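Local coordinates for pollen receptor-like kinase 3 (Arabidopsis thaliana, PDB 5WLS), which probably acts as a pollen cell-surface serine/threonine receptor kinase whose leucine-rich-repeat extracellular domain resembles that of the SERK co-receptors, at residues 47-53 against 72-78; 79-83 against 100-105; 93-99 against 118-124. Residues are numbered along the deposited sequence.

Contact 1: 47-53 against 72-78; sequences HVTRLGL and RLDNNLL. With NAG (2-acetamido-2-deoxy-beta-D-glucopyranose), chain C.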
loop_
_atom_site.group_PDB
_atom_site.type_symbol
_atom_site.label_atom_id
_atom_site.label_comp_id
_atom_site.label_asym_id
_atom_site.label_seq_id
_atom_site.Cartn_x
_atom_site.Cartn_y
_atom_site.Cartn_z
ATOM N N HIS A 47 -2.052 -8.893 -9.795
ATOM C CA HIS A 47 -2.465 -7.625 -10.397
ATOM C C HIS A 47 -3.900 -7.780 -10.895
ATOM O O HIS A 47 -4.125 -8.074 -12.070
ATOM C CB HIS A 47 -1.498 -7.241 -11.521
ATOM C CG HIS A 47 -1.775 -5.907 -12.144
ATOM N ND1 HIS A 47 -0.957 -5.358 -13.107
ATOM C CD2 HIS A 47 -2.783 -5.021 -11.957
ATOM C CE1 HIS A 47 -1.442 -4.187 -13.480
ATOM N NE2 HIS A 47 -2.552 -3.961 -12.799
ATOM N N VAL A 48 -4.871 -7.568 -10.009
ATOM C CA VAL A 48 -6.282 -7.647 -10.371
ATOM C C VAL A 48 -6.965 -6.354 -9.941
ATOM O O VAL A 48 -6.888 -5.959 -8.771
ATOM C CB VAL A 48 -6.977 -8.879 -9.761
ATOM C CG1 VAL A 48 -6.469 -10.142 -10.430
ATOM C CG2 VAL A 48 -6.734 -8.968 -8.272
ATOM N N THR A 49 -7.616 -5.687 -10.894
ATOM C CA THR A 49 -8.189 -4.366 -10.676
ATOM C C THR A 49 -9.556 -4.278 -11.339
ATOM O O THR A 49 -9.824 -4.950 -12.338
ATOM C CB THR A 49 -7.285 -3.252 -11.230
ATOM O OG1 THR A 49 -7.039 -3.480 -12.623
ATOM C CG2 THR A 49 -5.963 -3.202 -10.480
ATOM N N ARG A 50 -10.418 -3.433 -10.767
ATOM C CA ARG A 50 -11.731 -3.117 -11.337
ATOM C C ARG A 50 -12.583 -4.372 -11.502
ATOM O O ARG A 50 -13.248 -4.566 -12.522
ATOM C CB ARG A 50 -11.590 -2.387 -12.672
ATOM C CG ARG A 50 -10.666 -1.184 -12.635
ATOM C CD ARG A 50 -10.802 -0.353 -13.896
ATOM N NE ARG A 50 -9.749 0.650 -14.003
ATOM C CZ ARG A 50 -9.838 1.900 -13.562
ATOM N NH1 ARG A 50 -10.947 2.329 -12.978
ATOM N NH2 ARG A 50 -8.810 2.723 -13.715
ATOM N N LEU A 51 -12.568 -5.236 -10.491
ATOM C CA LEU A 51 -13.434 -6.404 -10.468
ATOM C C LEU A 51 -14.490 -6.310 -9.380
ATOM O O LEU A 51 -15.235 -7.272 -9.164
ATOM C CB LEU A 51 -12.614 -7.682 -10.288
ATOM C CG LEU A 51 -11.697 -8.120 -11.429
ATOM C CD1 LEU A 51 -10.893 -9.344 -11.012
ATOM C CD2 LEU A 51 -12.468 -8.396 -12.710
ATOM N N GLY A 52 -14.577 -5.174 -8.694
ATOM C CA GLY A 52 -15.546 -5.044 -7.628
ATOM C C GLY A 52 -15.294 -5.994 -6.484
ATOM O O GLY A 52 -16.251 -6.454 -5.852
ATOM N N LEU A 53 -14.029 -6.334 -6.221
ATOM C CA LEU A 53 -13.724 -7.194 -5.087
ATOM C C LEU A 53 -14.287 -6.578 -3.819
ATOM O O LEU A 53 -13.874 -5.493 -3.402
ATOM C CB LEU A 53 -12.215 -7.416 -4.954
ATOM C CG LEU A 53 -11.420 -7.858 -6.180
ATOM C CD1 LEU A 53 -9.945 -7.966 -5.847
ATOM C CD2 LEU A 53 -11.939 -9.213 -6.628
ATOM N N ARG A 72 -1.181 -5.600 -6.284
ATOM C CA ARG A 72 -1.832 -4.416 -6.844
ATOM C C ARG A 72 -3.314 -4.737 -7.016
ATOM O O ARG A 72 -3.702 -5.467 -7.934
ATOM C CB ARG A 72 -1.184 -3.989 -8.157
ATOM C CG ARG A 72 -2.026 -3.038 -8.997
ATOM C CD ARG A 72 -1.279 -2.576 -10.237
ATOM N NE ARG A 72 -1.649 -1.218 -10.627
ATOM C CZ ARG A 72 -1.000 -0.496 -11.534
ATOM N NH1 ARG A 72 0.058 -1.003 -12.147
ATOM N NH2 ARG A 72 -1.411 0.729 -11.832
ATOM N N LEU A 73 -4.135 -4.193 -6.124
ATOM C CA LEU A 73 -5.570 -4.448 -6.076
ATOM C C LEU A 73 -6.350 -3.158 -6.276
ATOM O O LEU A 73 -7.350 -2.907 -5.600
ATOM C CB LEU A 73 -5.951 -5.109 -4.756
ATOM C CG LEU A 73 -5.196 -6.398 -4.429
ATOM C CD1 LEU A 73 -5.422 -6.818 -3.001
ATOM C CD2 LEU A 73 -5.649 -7.490 -5.362
ATOM N N ASP A 74 -5.895 -2.329 -7.216
ATOM C CA ASP A 74 -6.454 -0.993 -7.379
ATOM C C ASP A 74 -7.916 -1.019 -7.811
ATOM O O ASP A 74 -8.378 -1.937 -8.490
ATOM C CB ASP A 74 -5.643 -0.207 -8.413
ATOM C CG ASP A 74 -4.221 0.064 -7.956
ATOM O OD1 ASP A 74 -3.991 0.130 -6.730
ATOM O OD2 ASP A 74 -3.325 0.217 -8.821
ATOM N N ASN A 75 -8.649 -0.005 -7.367
ATOM C CA ASN A 75 -10.026 0.272 -7.781
ATOM C C ASN A 75 -10.934 -0.959 -7.643
ATOM O O ASN A 75 -11.424 -1.534 -8.619
ATOM C CB ASN A 75 -10.077 0.859 -9.207
ATOM C CG ASN A 75 -9.197 2.075 -9.359
ATOM O OD1 ASN A 75 -9.478 3.121 -8.780
ATOM N ND2 ASN A 75 -8.144 1.959 -10.160
ATOM N N ASN A 76 -11.149 -1.355 -6.394
ATOM C CA ASN A 76 -12.142 -2.371 -6.072
ATOM C C ASN A 76 -12.977 -1.813 -4.927
ATOM O O ASN A 76 -13.079 -0.596 -4.728
ATOM C CB ASN A 76 -11.466 -3.705 -5.723
ATOM C CG ASN A 76 -10.955 -4.441 -6.943
ATOM O OD1 ASN A 76 -11.728 -5.040 -7.690
ATOM N ND2 ASN A 76 -9.641 -4.418 -7.140
ATOM N N LEU A 77 -13.591 -2.706 -4.160
ATOM C CA LEU A 77 -14.483 -2.313 -3.079
ATOM C C LEU A 77 -14.063 -2.954 -1.766
ATOM O O LEU A 77 -14.907 -3.249 -0.915
ATOM C CB LEU A 77 -15.928 -2.674 -3.413
ATOM C CG LEU A 77 -16.449 -2.185 -4.763
ATOM C CD1 LEU A 77 -17.831 -2.756 -5.043
ATOM C CD2 LEU A 77 -16.486 -0.667 -4.781
ATOM N N LEU A 78 -12.766 -3.194 -1.594
ATOM C CA LEU A 78 -12.288 -3.825 -0.373
ATOM C C LEU A 78 -12.455 -2.868 0.798
ATOM O O LEU A 78 -12.095 -1.691 0.700
ATOM C CB LEU A 78 -10.822 -4.211 -0.522
ATOM C CG LEU A 78 -10.520 -5.173 -1.666
ATOM C CD1 LEU A 78 -9.021 -5.360 -1.846
ATOM C CD2 LEU A 78 -11.205 -6.508 -1.416
HETATM C C1 NAG C . -8.610 6.944 -8.073
HETATM C C2 NAG C . -7.807 6.625 -9.323
HETATM C C3 NAG C . -7.608 7.877 -10.167
HETATM C C4 NAG C . -8.937 8.485 -10.591
HETATM C C5 NAG C . -9.838 8.648 -9.332
HETATM C C6 NAG C . -11.295 8.906 -9.687
HETATM C C7 NAG C . -5.999 5.004 -9.654
HETATM C C8 NAG C . -4.688 4.530 -9.237
HETATM N N2 NAG C . -6.501 6.055 -8.994
HETATM O O3 NAG C . -6.760 7.569 -11.281
HETATM O O4 NAG C . -8.693 9.812 -11.064
HETATM O O5 NAG C . -9.836 7.523 -8.430
HETATM O O6 NAG C . -11.734 8.176 -10.832
HETATM O O7 NAG C . -6.641 4.451 -10.574
#

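Contact 2: 79-83 against 100-105; sequences SGPLP and SFSGEI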
loop_
_atom_site.group_PDB
_atom_site.type_symbol
_atom_site.label_atom_id
_atom_site.label_comp_id
_atom_site.label_asym_id
_atom_site.label_seq_id
_atom_site.Cartn_x
_atom_site.Cartn_y
_atom_site.Cartn_z
ATOM N N SER A 79 -13.038 -3.353 1.890
ATOM C CA SER A 79 -13.284 -2.523 3.058
ATOM C C SER A 79 -12.909 -3.299 4.315
ATOM O O SER A 79 -12.550 -4.479 4.265
ATOM C CB SER A 79 -14.726 -1.996 3.098
ATOM O OG SER A 79 -15.612 -2.908 3.720
ATOM N N GLY A 80 -13.038 -2.631 5.457
ATOM C CA GLY A 80 -12.627 -3.185 6.724
ATOM C C GLY A 80 -11.223 -2.714 7.040
ATOM O O GLY A 80 -10.660 -1.881 6.323
ATOM N N PRO A 81 -10.626 -3.233 8.107
ATOM C CA PRO A 81 -9.279 -2.790 8.475
ATOM C C PRO A 81 -8.244 -3.262 7.467
ATOM O O PRO A 81 -8.463 -4.197 6.694
ATOM C CB PRO A 81 -9.054 -3.438 9.846
ATOM C CG PRO A 81 -9.931 -4.643 9.833
ATOM C CD PRO A 81 -11.137 -4.279 9.008
ATOM N N LEU A 82 -7.100 -2.596 7.484
ATOM C CA LEU A 82 -6.050 -2.938 6.539
ATOM C C LEU A 82 -5.488 -4.305 6.896
ATOM O O LEU A 82 -5.017 -4.497 8.026
ATOM C CB LEU A 82 -4.948 -1.881 6.553
ATOM C CG LEU A 82 -3.844 -2.092 5.518
ATOM C CD1 LEU A 82 -4.387 -1.810 4.127
ATOM C CD2 LEU A 82 -2.668 -1.170 5.807
ATOM N N PRO A 83 -5.524 -5.274 5.989
ATOM C CA PRO A 83 -5.099 -6.629 6.328
ATOM C C PRO A 83 -3.617 -6.659 6.646
ATOM O O PRO A 83 -2.854 -5.797 6.183
ATOM C CB PRO A 83 -5.422 -7.428 5.053
ATOM C CG PRO A 83 -6.440 -6.604 4.331
ATOM C CD PRO A 83 -6.057 -5.189 4.622
ATOM N N SER A 100 -11.769 0.870 -0.121
ATOM C CA SER A 100 -12.511 1.461 0.994
ATOM C C SER A 100 -12.031 0.929 2.343
ATOM O O SER A 100 -12.816 0.758 3.280
ATOM C CB SER A 100 -14.016 1.247 0.837
ATOM O OG SER A 100 -14.495 1.927 -0.309
ATOM N N PHE A 101 -10.726 0.680 2.466
ATOM C CA PHE A 101 -10.168 0.286 3.753
ATOM C C PHE A 101 -10.257 1.437 4.748
ATOM O O PHE A 101 -9.999 2.594 4.410
ATOM C CB PHE A 101 -8.709 -0.152 3.610
ATOM C CG PHE A 101 -8.532 -1.505 2.984
ATOM C CD1 PHE A 101 -9.008 -2.649 3.609
ATOM C CD2 PHE A 101 -7.860 -1.638 1.781
ATOM C CE1 PHE A 101 -8.836 -3.894 3.030
ATOM C CE2 PHE A 101 -7.681 -2.879 1.201
ATOM C CZ PHE A 101 -8.169 -4.009 1.825
ATOM N N SER A 102 -10.647 1.110 5.974
ATOM C CA SER A 102 -10.971 2.090 6.997
ATOM C C SER A 102 -10.199 1.771 8.271
ATOM O O SER A 102 -9.609 0.700 8.415
ATOM C CB SER A 102 -12.481 2.157 7.246
ATOM O OG SER A 102 -12.934 1.062 8.021
ATOM N N GLY A 103 -10.210 2.726 9.201
ATOM C CA GLY A 103 -9.649 2.509 10.521
ATOM C C GLY A 103 -8.217 2.992 10.633
ATOM O O GLY A 103 -7.613 3.508 9.689
ATOM N N GLU A 104 -7.664 2.819 11.829
ATOM C CA GLU A 104 -6.304 3.253 12.112
ATOM C C GLU A 104 -5.320 2.109 11.914
ATOM O O GLU A 104 -5.558 0.981 12.353
ATOM C CB GLU A 104 -6.195 3.793 13.539
ATOM C CG GLU A 104 -4.789 4.202 13.944
ATOM C CD GLU A 104 -4.757 4.998 15.235
ATOM O OE1 GLU A 104 -3.725 5.646 15.515
ATOM O OE2 GLU A 104 -5.772 4.995 15.962
ATOM N N ILE A 105 -4.214 2.410 11.244
ATOM C CA ILE A 105 -3.158 1.429 11.038
ATOM C C ILE A 105 -2.280 1.406 12.281
ATOM O O ILE A 105 -1.913 2.460 12.811
ATOM C CB ILE A 105 -2.337 1.769 9.784
ATOM C CG1 ILE A 105 -3.226 1.771 8.541
ATOM C CG2 ILE A 105 -1.206 0.774 9.601
ATOM C CD1 ILE A 105 -2.793 2.771 7.491
HETATM O O HOH W 1 -6.881 -0.143 9.202
#

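Contact 3: 93-99 against 118-124; sequences SLLLSNN and RVFLDNN. With NAG (2-acetamido-2-deoxy-beta-D-glucopyranose), chain C.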
loop_
_atom_site.group_PDB
_atom_site.type_symbol
_atom_site.label_atom_id
_atom_site.label_comp_id
_atom_site.label_asym_id
_atom_site.label_seq_id
_atom_site.Cartn_x
_atom_site.Cartn_y
_atom_site.Cartn_z
ATOM N N SER A 93 5.986 -4.074 -3.198
ATOM C CA SER A 93 5.041 -3.132 -3.782
ATOM C C SER A 93 3.641 -3.456 -3.286
ATOM O O SER A 93 3.121 -4.546 -3.551
ATOM C CB SER A 93 5.098 -3.185 -5.309
ATOM O OG SER A 93 4.022 -2.476 -5.891
ATOM N N LEU A 94 3.037 -2.508 -2.574
ATOM C CA LEU A 94 1.693 -2.644 -2.015
ATOM C C LEU A 94 0.828 -1.525 -2.590
ATOM O O LEU A 94 0.869 -0.386 -2.112
ATOM C CB LEU A 94 1.723 -2.596 -0.489
ATOM C CG LEU A 94 0.367 -2.718 0.205
ATOM C CD1 LEU A 94 -0.323 -4.010 -0.199
ATOM C CD2 LEU A 94 0.549 -2.667 1.713
ATOM N N LEU A 95 0.053 -1.853 -3.620
ATOM C CA LEU A 95 -0.767 -0.892 -4.343
ATOM C C LEU A 95 -2.232 -1.228 -4.098
ATOM O O LEU A 95 -2.746 -2.227 -4.614
ATOM C CB LEU A 95 -0.440 -0.910 -5.832
ATOM C CG LEU A 95 0.630 0.077 -6.310
ATOM C CD1 LEU A 95 1.932 -0.077 -5.537
ATOM C CD2 LEU A 95 0.868 -0.093 -7.799
ATOM N N LEU A 96 -2.903 -0.380 -3.326
ATOM C CA LEU A 96 -4.307 -0.561 -2.981
ATOM C C LEU A 96 -5.125 0.699 -3.292
ATOM O O LEU A 96 -6.032 1.022 -2.551
ATOM C CB LEU A 96 -4.456 -0.955 -1.502
ATOM C CG LEU A 96 -3.726 -2.225 -1.049
ATOM C CD1 LEU A 96 -3.817 -2.385 0.456
ATOM C CD2 LEU A 96 -4.297 -3.447 -1.762
ATOM N N SER A 97 -4.789 1.429 -4.359
ATOM C CA SER A 97 -5.467 2.663 -4.754
ATOM C C SER A 97 -6.976 2.513 -4.890
ATOM O O SER A 97 -7.502 1.449 -5.247
ATOM C CB SER A 97 -4.895 3.147 -6.075
ATOM O OG SER A 97 -3.628 3.768 -5.923
ATOM N N ASN A 98 -7.662 3.565 -4.465
ATOM C CA ASN A 98 -9.119 3.695 -4.546
ATOM C C ASN A 98 -9.823 2.394 -4.061
ATOM O O ASN A 98 -10.422 1.633 -4.834
ATOM C CB ASN A 98 -9.598 3.983 -5.983
ATOM C CG ASN A 98 -8.724 4.817 -6.782
ATOM O OD1 ASN A 98 -7.685 4.347 -7.094
ATOM N ND2 ASN A 98 -9.206 5.918 -7.263
ATOM N N ASN A 99 -9.621 2.045 -2.788
ATOM C CA ASN A 99 -10.415 0.992 -2.152
ATOM C C ASN A 99 -11.102 1.654 -0.965
ATOM O O ASN A 99 -11.065 2.878 -0.824
ATOM C CB ASN A 99 -9.575 -0.228 -1.738
ATOM C CG ASN A 99 -9.358 -1.244 -2.872
ATOM O OD1 ASN A 99 -10.292 -1.927 -3.326
ATOM N ND2 ASN A 99 -8.139 -1.292 -3.371
ATOM N N ARG A 118 7.366 0.609 -2.469
ATOM C CA ARG A 118 6.204 1.349 -2.919
ATOM C C ARG A 118 4.976 0.995 -2.100
ATOM O O ARG A 118 4.653 -0.185 -1.934
ATOM C CB ARG A 118 5.927 1.106 -4.394
ATOM C CG ARG A 118 6.747 1.743 -5.521
ATOM C CD ARG A 118 6.085 0.812 -6.504
ATOM N NE ARG A 118 4.947 1.491 -7.090
ATOM C CZ ARG A 118 4.481 1.392 -8.321
ATOM N NH1 ARG A 118 4.997 0.559 -9.211
ATOM N NH2 ARG A 118 3.386 2.084 -8.613
ATOM N N VAL A 119 4.320 2.026 -1.568
ATOM C CA VAL A 119 3.096 1.899 -0.777
ATOM C C VAL A 119 2.108 2.945 -1.279
ATOM O O VAL A 119 2.292 4.149 -1.037
ATOM C CB VAL A 119 3.358 2.087 0.723
ATOM C CG1 VAL A 119 2.051 2.073 1.484
ATOM C CG2 VAL A 119 4.298 1.004 1.234
ATOM N N PHE A 120 1.072 2.499 -1.988
ATOM C CA PHE A 120 0.005 3.365 -2.474
ATOM C C PHE A 120 -1.267 2.985 -1.723
ATOM O O PHE A 120 -1.840 1.916 -1.961
ATOM C CB PHE A 120 -0.186 3.228 -3.986
ATOM C CG PHE A 120 0.963 3.766 -4.812
ATOM C CD1 PHE A 120 0.717 4.501 -5.959
ATOM C CD2 PHE A 120 2.279 3.522 -4.457
ATOM C CE1 PHE A 120 1.762 4.989 -6.724
ATOM C CE2 PHE A 120 3.326 4.008 -5.213
ATOM C CZ PHE A 120 3.066 4.743 -6.350
ATOM N N LEU A 121 -1.708 3.858 -0.814
ATOM C CA LEU A 121 -2.935 3.651 -0.049
ATOM C C LEU A 121 -3.946 4.759 -0.310
ATOM O O LEU A 121 -4.881 4.941 0.475
ATOM C CB LEU A 121 -2.628 3.550 1.445
ATOM C CG LEU A 121 -1.645 2.456 1.861
ATOM C CD1 LEU A 121 -1.478 2.417 3.376
ATOM C CD2 LEU A 121 -2.092 1.102 1.328
ATOM N N ASP A 122 -3.760 5.510 -1.391
ATOM C CA ASP A 122 -4.544 6.711 -1.627
ATOM C C ASP A 122 -6.026 6.395 -1.790
ATOM O O ASP A 122 -6.412 5.339 -2.299
ATOM C CB ASP A 122 -4.043 7.437 -2.876
ATOM C CG ASP A 122 -3.959 6.527 -4.088
ATOM O OD1 ASP A 122 -3.537 5.361 -3.935
ATOM O OD2 ASP A 122 -4.336 6.972 -5.192
ATOM N N ASN A 123 -6.854 7.335 -1.334
ATOM C CA ASN A 123 -8.295 7.343 -1.586
ATOM C C ASN A 123 -9.003 6.132 -0.982
ATOM O O ASN A 123 -9.976 5.615 -1.537
ATOM C CB ASN A 123 -8.587 7.457 -3.082
ATOM C CG ASN A 123 -8.120 8.774 -3.658
ATOM O OD1 ASN A 123 -8.491 9.842 -3.174
ATOM N ND2 ASN A 123 -7.291 8.706 -4.695
ATOM N N ASN A 124 -8.521 5.676 0.171
ATOM C CA ASN A 124 -9.326 4.790 1.000
ATOM C C ASN A 124 -9.996 5.648 2.062
ATOM O O ASN A 124 -10.192 6.849 1.847
ATOM C CB ASN A 124 -8.473 3.676 1.607
ATOM C CG ASN A 124 -8.120 2.602 0.591
ATOM O OD1 ASN A 124 -8.515 1.446 0.733
ATOM N ND2 ASN A 124 -7.389 2.987 -0.451
HETATM C C1 NAG C . -8.610 6.944 -8.073
HETATM C C2 NAG C . -7.807 6.625 -9.323
HETATM C C3 NAG C . -7.608 7.877 -10.167
HETATM C C4 NAG C . -8.937 8.485 -10.591
HETATM C C5 NAG C . -9.838 8.648 -9.332
HETATM C C6 NAG C . -11.295 8.906 -9.687
HETATM C C7 NAG C . -5.999 5.004 -9.654
HETATM C C8 NAG C . -4.688 4.530 -9.237
HETATM N N2 NAG C . -6.501 6.055 -8.994
HETATM O O3 NAG C . -6.760 7.569 -11.281
HETATM O O4 NAG C . -8.693 9.812 -11.064
HETATM O O5 NAG C . -9.836 7.523 -8.430
HETATM O O6 NAG C . -11.734 8.176 -10.832
HETATM O O7 NAG C . -6.641 4.451 -10.574
#

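Contact 1: 47-53 against 72-78
Segments 47-53 and 72-78 run side by side in the same direction, starting from a parallel bridge between His47 and Arg72 (CA atoms 4.8 Å apart). Val48 N donates to Arg72 O (3.2 Å). Beyond the strands the pairing loosens: Arg50 N reaches Asn75 O (3.0 Å) and Asp74 O (3.4 Å) only weakly. Here the consensus asparagine of a leucine-rich repeat replaces regular strand bonding. Asn76 OD1 accepts from Leu51 N (2.9 Å) and Leu53 N (3.0 Å), while its ND2 donates to Leu73 O (3.1 Å). Leu77 N then bonds to Leu53 O (2.9 Å). Val48 CG2 meets Leu73 CD2 (3.4 Å) and Leu53 CB meets Leu78 CD2 (3.8 Å). On the sheet face that carries His47 and Arg72, Arg72 CD makes a CH-pi contact with the His47 ring, whose ND1 is hydrogen-bonded to Tyr36. Arg72 NE salt-bridges Asp74 OD2 (2.9 Å), and Asp74 OD1 accepts from Ser97 N. Asn75 ND2 donates to O7 of the NAG on Asn98 (2.9 Å).

Contact 2: 79-83 against 100-105
A single direct hydrogen bond joins the two segments, from Ser102 N to Gly80 O (3.0 Å, nearly straight at 168°). Weaker CA-H···O contacts surround it: Ser79 CA lies 3.3 Å from Ser100 O, Phe101 CA 3.4 Å from Gly80 O, and Pro81 CA 3.5 Å from Ser102 O. Proline has no N-H to donate, and the next amide is too distant for a direct bond, so a water completes the link, accepting from Leu82 N and donating to Ser102 O at 3.0 Å each. This short parallel pairing is the second beta-sheet characteristic of plant-specific leucine-rich repeats, where each repeat carries a consensus of the type LxGxIP just after its asparagine. Gly80 and Gly103 both occupy this consensus glycine position, with phi near 95° and psi near 180°, where a side chain would press against the preceding carbonyl. Apolar packing gathers around the Phe101 ring, which extends inward: Leu82 CD1 lies over one face, 4.2 Å from Phe101 CD2, and Pro83 CD approaches Phe101 CE1 at 3.5 Å. Gly80 O sits at the ring edge, 3.3 Å from Phe101 CD1. Leu78 and Leu96 add further contacts to the same ring, and Leu82 CD2 also touches Ile105 CG1 at 4.1 Å.

Contact 3: 93-99 against 118-124
Ser93 opens the contact, paired with Arg118 across two parallel strands whose axes approach to 4.8 Å at an angle of 10°. Leu94 carries the regular exchange, its N donating to Arg118 O and its O accepting from Phe120 N, both at 2.9 Å, while its side chain shares the inner face with Val119. Leu95 lies on the opposite face, where its CD2 is 3.4 Å from Arg118 NH2, over the guanidinium, and its CD1 is 3.8 Å from Phe120 CD2. These neighbouring strands belong to successive turns of the leucine-rich-repeat solenoid, stacked in register, and such strands line its concave side. At Leu96 the last strand bond forms, from its N to Phe120 O (2.9 Å); its CD1 packs on Leu121 CD2 (4.0 Å), and its O receives Asn124 ND2 (3.2 Å). Asn124 OD1, in turn, accepts from Phe101 N, so this consensus asparagine ties two turns together. Ser97 OG donates to Asp122 OD1 at a short 2.5 Å. Asn98 N bonds to Asp122 O (3.1 Å), while Asn98 ND2 is covalently linked to NAG C1, placing an N-linked glycan on the loop just past the strand; NAG C8 approaches Ser97 CB at 3.5 Å. Asn99 repeats the role of Asn124 one turn earlier, bonding through ND2 to Leu73 O, and its own O receives the CA-H of Asn124 (3.2 Å from O to CA).

Overall arrangement
The three contacts illustrate how a solenoid is built by repeating two kinds of interface, one on the main sheet and one on the second sheet. Contacts 1 and 3 join adjacent turns along the main sheet, in which strands 42-47, 70-72, 93-95 and 118-120 follow one another in chain order; their centres lie about 11 Å apart, and they share a glycan. Contact 2 belongs to the two-strand sheet of 79-80 and 100-102, its centre about 15 Å from that of contact 1 and 12 Å from that of contact 3. Contact 1 closes before the others open, whereas the segments of contacts 2 and 3 alternate. Such stacked turns make up the extended ectodomain, consistent with its similarity to SERK co-receptors.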